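Local coordinates for branched-chain alpha-ketoacid decarboxylase (PDB 2VBF), which probably decarboxylates branched-chain and aromatic alpha-keto acids to aldehydes, using thiamine diphosphate and a magnesium ion as cofactors, at residues L173-L176 and L177-K181; V522-E525 and N526-V529; Q536-V539 and N540-Y543. All blocks are in the same frame, centred on the assembly; numbering follows the deposited sequence.

Interaction 1: L173-L176 and L177-K181; sequences LSQL and LKERK
Leu177 N donates to Leu173 O at 3.0 Å, the first of four backbone bonds at the C-terminal end of helix 165-179. Lys178 N and Glu179 N likewise donate to the carbonyl oxygen four residues earlier. Arg180 N makes one more such bond, to Leu176 O at 2.8 Å, but with an N-H...O angle of 132° it is the most bent of the four. This fits the backbone, where Arg180 leaves the helical region with a positive phi of 56°; its CA lies 3.0 Å from Leu176 O in a CA-H...O contact.

The arginine side chain then bonds back to the last turn. Bent by the rotation about CB-CG (chi2 -66°), it folds against that turn, where Arg180 NE donates to Leu177 O at 2.7 Å and NH2 adds a weak bond to the same oxygen, which lies close to the guanidinium plane. A leucine in its place would probably leave Leu177 O without this charged donor and the last turn less firmly closed. Water 1 bridges Gln175 O and Lys181 O, donating to both.

Side-chain packing is modest: Leu177 CG lies against the carbonyl oxygen of Leu173, and the Gln175 and Lys178 side chains run side by side, pointing the same way, with Gln175 OE1 3.9 Å from Lys178 CD.

The helix belongs to the beta-alpha-beta unit of strand 156-159, helix 165-179 and strand 183-188. Leu173 and Leu176 rest on Val117 of strand 116-122, while Asn113 receives a bond from Lys181 NZ and donates through ND2 to Glu179 O.

Interaction 2: V522-E525 and N526-V529; sequences VRTE and NEFV
Thr524 and Glu527 form a capping box at the start of helix 525-537, with Thr524 as the N-cap. Thr524 OG1 accepts from Glu527 N at 3.2 Å with an N-H...O angle of 164°; its chi1 of 70° sets the hydroxyl between the backbone N and the carbonyl carbon, facing the first turn. In return the extended Glu527 side chain reaches back obliquely across Thr524, and its OE1 takes two backbone donors. Thr524 N comes from well above the carboxylate plane, whereas Arg523 N arrives nearly along the C-O bond. A carboxylate here would probably also be favoured by the helix dipole.

The tightly packed part is the apolar flank, where Val522 CG1 sits 3.8 Å from Phe528 CB and 3.4 Å from Phe528 N, continuing a core in which Phe528 meets Phe475 and Leu547, and Val522 meets Ile545. Glu525, also buried, turns to Arg381 in a salt bridge and to the backbone N of Ser373.

By contrast, Arg523 and Asn526 are exposed. The arginine chain leads away from the helix, its NE 6.2 Å from Glu527 OE1, too far for a contact between the charges. The straighter of the two bonds to that oxygen is instead from Arg523 N, 2.8 Å from Glu527 OE1 at 164°.

Interaction 3: Q536-V539 and N540-Y543; sequences QADV and NRMY
Asp538 meets Arg541 and Tyr543 through a single oxygen, OD2, at a type I beta turn from Asp538 to Arg541 that leads from helix 525-537 into strand 542-548 of a beta-alpha-beta unit. With CG anti to the backbone N (chi1 179°), the carboxylate points toward the residues that follow, meeting Arg541 at the end of the turn and Tyr543 in the strand.

Arg541 approaches side-on, its guanidinium plane 53° from the carboxylate. NE donates at 2.9 Å to the syn lone pair of Asp538 OD2, and NH2 bonds to the same atom from well above the carboxylate plane. Together they make a salt bridge whose two nitrogens share one acceptor. A bend about CG-CD turns the guanidinium back toward the aspartate, and NH1 finds a further partner in Glu514 O.

Tyr543 stands almost perpendicular to the carboxylate, the planes 89° apart, with OD2 at the edge of its ring. Its hydroxyl donates to the anti lone pair, on the side away from the other oxygen, whereas NE uses the syn one. Three donors would probably concentrate negative charge on OD2 and stabilise the ionised acid.

The other carboxylate oxygen is bonded by water 2, 2.8 Å from Asp538 OD1. The bond from Tyr543 OH to Asp538 OD2 is shorter still, at 2.5 Å.

Interactions 2 and 3 lie at the two ends of helix 525-537: residues 522-529 lead into it from strand 517-522, and residues 536-543 leave it for strand 542-548. Their centres are about 17 Å apart, with nearest atoms about 8 Å apart, and both belong to the C-terminal thiamine diphosphate-binding domain. Interaction 1 comes first along the chain, at the end of helix 165-179 beside a different parallel sheet; its centre is about 45 Å from that of interaction 2 and 36 Å from that of interaction 3, on the opposite side of the chain's centre. All three thus sit at an end of a helix of a beta-alpha-beta unit, beside two separate parallel sheets of the subunit.

Interaction 1: L173-L176 and L177-K181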
ATOM      1  N   LEU A 173       1.083  23.737  -8.014  1.00 14.51           N
ATOM      2  CA  LEU A 173      -0.356  23.891  -7.839  1.00 14.91           C
ATOM      3  C   LEU A 173      -1.012  24.541  -9.055  1.00 14.66           C
ATOM      4  O   LEU A 173      -2.171  24.273  -9.354  1.00 14.94           O
ATOM      5  CB  LEU A 173      -0.682  24.664  -6.556  1.00 14.34           C
ATOM      6  CG  LEU A 173      -0.223  24.003  -5.253  1.00 15.48           C
ATOM      7  CD1 LEU A 173      -0.595  24.847  -4.051  1.00 14.63           C
ATOM      8  CD2 LEU A 173      -0.807  22.602  -5.096  1.00 13.94           C
ATOM      9  N   SER A 174      -0.271  25.406  -9.749  1.00 16.59           N
ATOM     10  CA  SER A 174      -0.746  25.943 -11.024  1.00 17.13           C
ATOM     11  C   SER A 174      -0.892  24.808 -12.039  1.00 16.18           C
ATOM     12  O   SER A 174      -1.872  24.778 -12.792  1.00 17.02           O
ATOM     13  CB  SER A 174       0.199  27.032 -11.543  1.00 18.75           C
ATOM     14  OG  SER A 174       0.092  28.197 -10.740  1.00 20.44           O
ATOM     15  N   GLN A 175       0.050  23.862 -12.034  1.00 17.20           N
ATOM     16  CA  GLN A 175      -0.058  22.662 -12.877  1.00 17.15           C
ATOM     17  C   GLN A 175      -1.252  21.796 -12.459  1.00 16.59           C
ATOM     18  O   GLN A 175      -1.946  21.246 -13.310  1.00 16.54           O
ATOM     19  CB  GLN A 175       1.231  21.846 -12.876  1.00 20.31           C
ATOM     20  CG  GLN A 175       1.368  20.878 -14.049  1.00 22.56           C
ATOM     21  CD  GLN A 175       1.545  21.558 -15.410  1.00 28.03           C
ATOM     22  OE1 GLN A 175       1.617  22.805 -15.522  1.00 35.42           O
ATOM     23  NE2 GLN A 175       1.652  20.750 -16.447  1.00 28.32           N
ATOM     24  N   LEU A 176      -1.512  21.686 -11.155  1.00 14.67           N
ATOM     25  CA  LEU A 176      -2.727  20.998 -10.700  1.00 15.09           C
ATOM     26  C   LEU A 176      -3.974  21.650 -11.307  1.00 15.49           C
ATOM     27  O   LEU A 176      -4.852  20.972 -11.831  1.00 16.05           O
ATOM     28  CB  LEU A 176      -2.806  20.969  -9.176  1.00 15.72           C
ATOM     29  CG  LEU A 176      -4.050  20.272  -8.618  1.00 15.89           C
ATOM     30  CD1 LEU A 176      -3.680  19.307  -7.510  1.00 18.78           C
ATOM     31  CD2 LEU A 176      -5.101  21.269  -8.157  1.00 20.08           C
ATOM     32  N   LEU A 177      -4.024  22.974 -11.266  1.00 18.44           N
ATOM     33  CA  LEU A 177      -5.162  23.725 -11.881  1.00 18.63           C
ATOM     34  C   LEU A 177      -5.273  23.523 -13.396  1.00 19.09           C
ATOM     35  O   LEU A 177      -6.379  23.362 -13.921  1.00 17.83           O
ATOM     36  CB  LEU A 177      -5.065  25.211 -11.531  1.00 19.12           C
ATOM     37  CG  LEU A 177      -5.410  25.510 -10.072  1.00 19.41           C
ATOM     38  CD1 LEU A 177      -5.039  26.942  -9.702  1.00 21.28           C
ATOM     39  CD2 LEU A 177      -6.887  25.240  -9.803  1.00 21.70           C
ATOM     40  N   LYS A 178      -4.136  23.498 -14.083  1.00 20.19           N
ATOM     41  CA  LYS A 178      -4.116  23.413 -15.545  1.00 21.17           C
ATOM     42  C   LYS A 178      -4.605  22.057 -16.053  1.00 19.72           C
ATOM     43  O   LYS A 178      -5.397  21.999 -17.000  1.00 20.41           O
ATOM     44  CB  LYS A 178      -2.705  23.675 -16.075  1.00 23.21           C
ATOM     45  CG  LYS A 178      -2.574  23.731 -17.608  1.00 24.91           C
ATOM     46  CD  LYS A 178      -1.265  23.079 -18.073  1.00 27.46           C
ATOM     47  CE  LYS A 178      -1.068  23.158 -19.588  1.00 29.00           C
ATOM     48  NZ  LYS A 178      -0.763  24.545 -20.051  1.00 32.32           N
ATOM     49  N   GLU A 179      -4.116  20.980 -15.441  1.00 18.07           N
ATOM     50  CA  GLU A 179      -4.334  19.618 -15.951  1.00 18.27           C
ATOM     51  C   GLU A 179      -5.291  18.783 -15.093  1.00 15.74           C
ATOM     52  O   GLU A 179      -5.784  17.764 -15.559  1.00 15.57           O
ATOM     53  CB  GLU A 179      -3.006  18.852 -16.015  1.00 19.68           C
ATOM     54  CG  GLU A 179      -1.949  19.387 -16.963  1.00 23.67           C
ATOM     55  CD  GLU A 179      -0.753  18.441 -17.073  1.00 25.38           C
ATOM     56  OE1 GLU A 179      -0.940  17.256 -17.459  1.00 30.43           O
ATOM     57  OE2 GLU A 179       0.378  18.876 -16.769  1.00 29.72           O
ATOM     58  N   ARG A 180      -5.513  19.214 -13.849  1.00 13.91           N
ATOM     59  CA  ARG A 180      -6.285  18.490 -12.832  1.00 14.89           C
ATOM     60  C   ARG A 180      -5.786  17.061 -12.552  1.00 14.27           C
ATOM     61  O   ARG A 180      -6.555  16.198 -12.121  1.00 14.09           O
ATOM     62  CB  ARG A 180      -7.782  18.524 -13.150  1.00 15.72           C
ATOM     63  CG  ARG A 180      -8.347  19.928 -13.339  1.00 16.35           C
ATOM     64  CD  ARG A 180      -8.317  20.779 -12.074  1.00 19.52           C
ATOM     65  NE  ARG A 180      -8.370  22.197 -12.437  1.00 21.22           N
ATOM     66  CZ  ARG A 180      -9.458  22.958 -12.430  1.00 23.29           C
ATOM     67  NH1 ARG A 180     -10.627  22.481 -12.027  1.00 23.46           N
ATOM     68  NH2 ARG A 180      -9.365  24.225 -12.830  1.00 25.34           N
ATOM     69  N   LYS A 181      -4.487  16.857 -12.756  1.00 12.97           N
ATOM     70  CA  LYS A 181      -3.788  15.612 -12.425  1.00 13.63           C
ATOM     71  C   LYS A 181      -3.001  15.812 -11.114  1.00 12.57           C
ATOM     72  O   LYS A 181      -2.755  16.946 -10.690  1.00 13.03           O
ATOM     73  CB  LYS A 181      -2.829  15.205 -13.548  1.00 13.95           C
ATOM     74  CG  LYS A 181      -3.475  14.732 -14.838  1.00 17.65           C
ATOM     75  CD  LYS A 181      -2.405  14.573 -15.925  1.00 18.43           C
ATOM     76  CE  LYS A 181      -2.879  13.663 -17.061  1.00 20.25           C
ATOM     77  NZ  LYS A 181      -3.855  14.377 -17.942  1.00 24.05           N
TER
HETATM   78  O   HOH W   1      -1.965  18.527 -12.914  1.00 24.63           O

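Interaction 2: V522-E525 and N526-V529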
ATOM      1  N   VAL A 522     -28.539  -9.013   5.816  1.00 17.87           N
ATOM      2  CA  VAL A 522     -29.689  -9.075   4.905  1.00 18.99           C
ATOM      3  C   VAL A 522     -29.546 -10.262   3.956  1.00 19.38           C
ATOM      4  O   VAL A 522     -28.515 -10.412   3.299  1.00 19.07           O
ATOM      5  CB  VAL A 522     -29.826  -7.758   4.089  1.00 18.37           C
ATOM      6  CG1 VAL A 522     -30.846  -7.910   2.955  1.00 20.21           C
ATOM      7  CG2 VAL A 522     -30.187  -6.602   5.009  1.00 19.28           C
ATOM      8  N   ARG A 523     -30.585 -11.098   3.883  1.00 18.43           N
ATOM      9  CA  ARG A 523     -30.589 -12.283   3.019  1.00 19.29           C
ATOM     10  C   ARG A 523     -31.679 -12.296   1.940  1.00 18.02           C
ATOM     11  O   ARG A 523     -31.509 -12.944   0.900  1.00 17.88           O
ATOM     12  CB  ARG A 523     -30.698 -13.554   3.872  1.00 20.26           C
ATOM     13  CG  ARG A 523     -29.504 -13.784   4.792  1.00 21.21           C
ATOM     14  CD  ARG A 523     -29.706 -14.999   5.688  1.00 22.28           C
ATOM     15  NE  ARG A 523     -28.580 -15.229   6.601  1.00 23.55           N
ATOM     16  CZ  ARG A 523     -27.466 -15.897   6.297  1.00 25.06           C
ATOM     17  NH1 ARG A 523     -27.290 -16.424   5.093  1.00 26.24           N
ATOM     18  NH2 ARG A 523     -26.507 -16.035   7.215  1.00 27.37           N
ATOM     19  N   THR A 524     -32.790 -11.598   2.176  1.00 18.06           N
ATOM     20  CA  THR A 524     -33.944 -11.647   1.276  1.00 19.44           C
ATOM     21  C   THR A 524     -34.269 -10.259   0.724  1.00 19.01           C
ATOM     22  O   THR A 524     -33.785  -9.243   1.230  1.00 18.65           O
ATOM     23  CB  THR A 524     -35.213 -12.191   2.001  1.00 18.68           C
ATOM     24  OG1 THR A 524     -35.669 -11.213   2.944  1.00 20.64           O
ATOM     25  CG2 THR A 524     -34.919 -13.517   2.727  1.00 19.97           C
ATOM     26  N   GLU A 525     -35.093 -10.219  -0.316  1.00 18.96           N
ATOM     27  CA  GLU A 525     -35.503  -8.952  -0.915  1.00 19.44           C
ATOM     28  C   GLU A 525     -36.284  -8.093   0.072  1.00 20.74           C
ATOM     29  O   GLU A 525     -36.096  -6.890   0.107  1.00 19.07           O
ATOM     30  CB  GLU A 525     -36.345  -9.162  -2.164  1.00 19.96           C
ATOM     31  CG  GLU A 525     -35.682  -9.965  -3.281  1.00 19.36           C
ATOM     32  CD  GLU A 525     -36.576 -10.111  -4.499  1.00 20.95           C
ATOM     33  OE1 GLU A 525     -37.761  -9.708  -4.426  1.00 22.12           O
ATOM     34  OE2 GLU A 525     -36.111 -10.633  -5.534  1.00 20.79           O
ATOM     35  N   ASN A 526     -37.173  -8.705   0.854  1.00 20.48           N
ATOM     36  CA  ASN A 526     -37.956  -7.964   1.853  1.00 21.01           C
ATOM     37  C   ASN A 526     -37.072  -7.296   2.890  1.00 20.36           C
ATOM     38  O   ASN A 526     -37.296  -6.145   3.276  1.00 18.91           O
ATOM     39  CB  ASN A 526     -38.925  -8.896   2.601  1.00 22.65           C
ATOM     40  CG  ASN A 526     -40.170  -9.216   1.808  1.00 22.70           C
ATOM     41  OD1 ASN A 526     -40.651  -8.403   1.018  1.00 26.31           O
ATOM     42  ND2 ASN A 526     -40.713 -10.411   2.026  1.00 25.89           N
ATOM     43  N   GLU A 527     -36.082  -8.047   3.362  1.00 19.88           N
ATOM     44  CA  GLU A 527     -35.122  -7.530   4.323  1.00 20.06           C
ATOM     45  C   GLU A 527     -34.329  -6.370   3.732  1.00 19.14           C
ATOM     46  O   GLU A 527     -34.095  -5.381   4.413  1.00 19.54           O
ATOM     47  CB  GLU A 527     -34.171  -8.633   4.781  1.00 19.43           C
ATOM     48  CG  GLU A 527     -34.797  -9.591   5.778  1.00 20.12           C
ATOM     49  CD  GLU A 527     -34.050 -10.901   5.893  1.00 23.36           C
ATOM     50  OE1 GLU A 527     -32.956 -11.020   5.312  1.00 23.87           O
ATOM     51  OE2 GLU A 527     -34.564 -11.824   6.567  1.00 25.58           O
ATOM     52  N   PHE A 528     -33.947  -6.489   2.464  1.00 19.29           N
ATOM     53  CA  PHE A 528     -33.191  -5.425   1.797  1.00 19.69           C
ATOM     54  C   PHE A 528     -33.973  -4.114   1.731  1.00 19.11           C
ATOM     55  O   PHE A 528     -33.469  -3.059   2.117  1.00 20.71           O
ATOM     56  CB  PHE A 528     -32.757  -5.818   0.394  1.00 18.75           C
ATOM     57  CG  PHE A 528     -31.967  -4.741  -0.288  1.00 18.39           C
ATOM     58  CD1 PHE A 528     -30.626  -4.551   0.023  1.00 17.78           C
ATOM     59  CD2 PHE A 528     -32.575  -3.871  -1.182  1.00 18.23           C
ATOM     60  CE1 PHE A 528     -29.902  -3.523  -0.567  1.00 18.09           C
ATOM     61  CE2 PHE A 528     -31.853  -2.857  -1.782  1.00 19.20           C
ATOM     62  CZ  PHE A 528     -30.513  -2.690  -1.470  1.00 17.87           C
ATOM     63  N   VAL A 529     -35.217  -4.193   1.268  1.00 20.39           N
ATOM     64  CA  VAL A 529     -36.092  -3.021   1.201  1.00 20.28           C
ATOM     65  C   VAL A 529     -36.319  -2.402   2.583  1.00 21.11           C
ATOM     66  O   VAL A 529     -36.240  -1.180   2.721  1.00 23.39           O
ATOM     67  CB  VAL A 529     -37.435  -3.358   0.506  1.00 21.27           C
ATOM     68  CG1 VAL A 529     -38.433  -2.218   0.668  1.00 20.78           C
ATOM     69  CG2 VAL A 529     -37.194  -3.652  -0.964  1.00 21.92           C
TER

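Interaction 3: Q536-V539 and N540-Y543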
ATOM      1  N   GLN A 536     -32.096   5.032   4.808  1.00 21.03           N
ATOM      2  CA  GLN A 536     -32.377   6.309   4.133  1.00 22.20           C
ATOM      3  C   GLN A 536     -33.109   7.322   5.014  1.00 21.53           C
ATOM      4  O   GLN A 536     -32.835   8.520   4.959  1.00 21.91           O
ATOM      5  CB  GLN A 536     -33.201   6.067   2.873  1.00 22.30           C
ATOM      6  CG  GLN A 536     -32.427   5.378   1.786  1.00 23.31           C
ATOM      7  CD  GLN A 536     -31.521   6.317   1.041  1.00 25.15           C
ATOM      8  OE1 GLN A 536     -30.999   7.283   1.603  1.00 27.69           O
ATOM      9  NE2 GLN A 536     -31.319   6.039  -0.238  1.00 25.90           N
ATOM     10  N   ALA A 537     -34.045   6.831   5.816  1.00 22.39           N
ATOM     11  CA  ALA A 537     -34.804   7.681   6.741  1.00 22.80           C
ATOM     12  C   ALA A 537     -33.926   8.266   7.842  1.00 23.36           C
ATOM     13  O   ALA A 537     -34.072   9.430   8.209  1.00 24.90           O
ATOM     14  CB  ALA A 537     -35.955   6.880   7.356  1.00 22.61           C
ATOM     15  N   ASP A 538     -33.003   7.455   8.353  1.00 21.32           N
ATOM     16  CA  ASP A 538     -32.181   7.815   9.500  1.00 20.66           C
ATOM     17  C   ASP A 538     -30.873   8.440   9.017  1.00 20.80           C
ATOM     18  O   ASP A 538     -29.863   7.757   8.861  1.00 21.77           O
ATOM     19  CB  ASP A 538     -31.933   6.557  10.340  1.00 21.26           C
ATOM     20  CG  ASP A 538     -31.074   6.800  11.564  1.00 20.56           C
ATOM     21  OD1 ASP A 538     -30.865   7.959  11.987  1.00 18.93           O
ATOM     22  OD2 ASP A 538     -30.592   5.790  12.109  1.00 21.22           O
ATOM     23  N   VAL A 539     -30.904   9.748   8.793  1.00 19.45           N
ATOM     24  CA  VAL A 539     -29.745  10.483   8.255  1.00 19.42           C
ATOM     25  C   VAL A 539     -28.630  10.753   9.279  1.00 19.40           C
ATOM     26  O   VAL A 539     -27.548  11.215   8.910  1.00 20.22           O
ATOM     27  CB  VAL A 539     -30.185  11.832   7.620  1.00 19.68           C
ATOM     28  CG1 VAL A 539     -31.224  11.601   6.536  1.00 19.97           C
ATOM     29  CG2 VAL A 539     -30.712  12.797   8.701  1.00 21.95           C
ATOM     30  N   ASN A 540     -28.871  10.465  10.559  1.00 18.58           N
ATOM     31  CA  ASN A 540     -27.911  10.814  11.609  1.00 19.54           C
ATOM     32  C   ASN A 540     -27.050   9.658  12.108  1.00 17.33           C
ATOM     33  O   ASN A 540     -26.305   9.811  13.087  1.00 16.55           O
ATOM     34  CB  ASN A 540     -28.642  11.466  12.784  1.00 21.38           C
ATOM     35  CG  ASN A 540     -29.291  12.786  12.402  1.00 24.19           C
ATOM     36  OD1 ASN A 540     -28.641  13.686  11.869  1.00 27.66           O
ATOM     37  ND2 ASN A 540     -30.584  12.897  12.660  1.00 29.05           N
ATOM     38  N   ARG A 541     -27.144   8.511  11.440  1.00 16.66           N
ATOM     39  CA  ARG A 541     -26.265   7.383  11.747  1.00 17.24           C
ATOM     40  C   ARG A 541     -25.735   6.729  10.475  1.00 16.55           C
ATOM     41  O   ARG A 541     -26.330   6.835   9.408  1.00 16.36           O
ATOM     42  CB  ARG A 541     -26.986   6.348  12.622  1.00 17.53           C
ATOM     43  CG  ARG A 541     -27.101   6.780  14.109  1.00 18.43           C
ATOM     44  CD  ARG A 541     -27.711   5.692  14.977  1.00 20.03           C
ATOM     45  NE  ARG A 541     -29.076   5.395  14.572  1.00 20.68           N
ATOM     46  CZ  ARG A 541     -29.848   4.471  15.144  1.00 21.58           C
ATOM     47  NH1 ARG A 541     -29.395   3.742  16.152  1.00 21.36           N
ATOM     48  NH2 ARG A 541     -31.080   4.275  14.701  1.00 22.64           N
ATOM     49  N   MET A 542     -24.595   6.065  10.624  1.00 16.70           N
ATOM     50  CA  MET A 542     -23.994   5.264   9.575  1.00 16.10           C
ATOM     51  C   MET A 542     -24.678   3.898   9.581  1.00 15.84           C
ATOM     52  O   MET A 542     -25.032   3.376  10.645  1.00 15.55           O
ATOM     53  CB  MET A 542     -22.489   5.102   9.842  1.00 16.50           C
ATOM     54  CG  MET A 542     -21.722   4.308   8.804  1.00 17.85           C
ATOM     55  SD  MET A 542     -19.948   4.458   9.081  1.00 17.05           S
ATOM     56  CE  MET A 542     -19.398   2.898   8.405  1.00 19.62           C
ATOM     57  N   TYR A 543     -24.867   3.327   8.400  1.00 15.48           N
ATOM     58  CA  TYR A 543     -25.416   1.988   8.273  1.00 15.42           C
ATOM     59  C   TYR A 543     -24.371   1.054   7.659  1.00 14.74           C
ATOM     60  O   TYR A 543     -23.677   1.429   6.711  1.00 14.37           O
ATOM     61  CB  TYR A 543     -26.727   2.002   7.481  1.00 17.98           C
ATOM     62  CG  TYR A 543     -27.860   2.423   8.373  1.00 18.31           C
ATOM     63  CD1 TYR A 543     -27.944   3.735   8.836  1.00 18.00           C
ATOM     64  CD2 TYR A 543     -28.813   1.509   8.811  1.00 18.96           C
ATOM     65  CE1 TYR A 543     -28.961   4.133   9.696  1.00 20.64           C
ATOM     66  CE2 TYR A 543     -29.836   1.897   9.668  1.00 19.53           C
ATOM     67  CZ  TYR A 543     -29.907   3.209  10.101  1.00 20.82           C
ATOM     68  OH  TYR A 543     -30.911   3.593  10.957  1.00 21.19           O
TER
HETATM   69  O   HOH W   2     -31.881  10.602  11.956  1.00 41.06           O
HETATM   70  O   HOH W   3     -26.690  13.962   9.599  1.00 50.24           O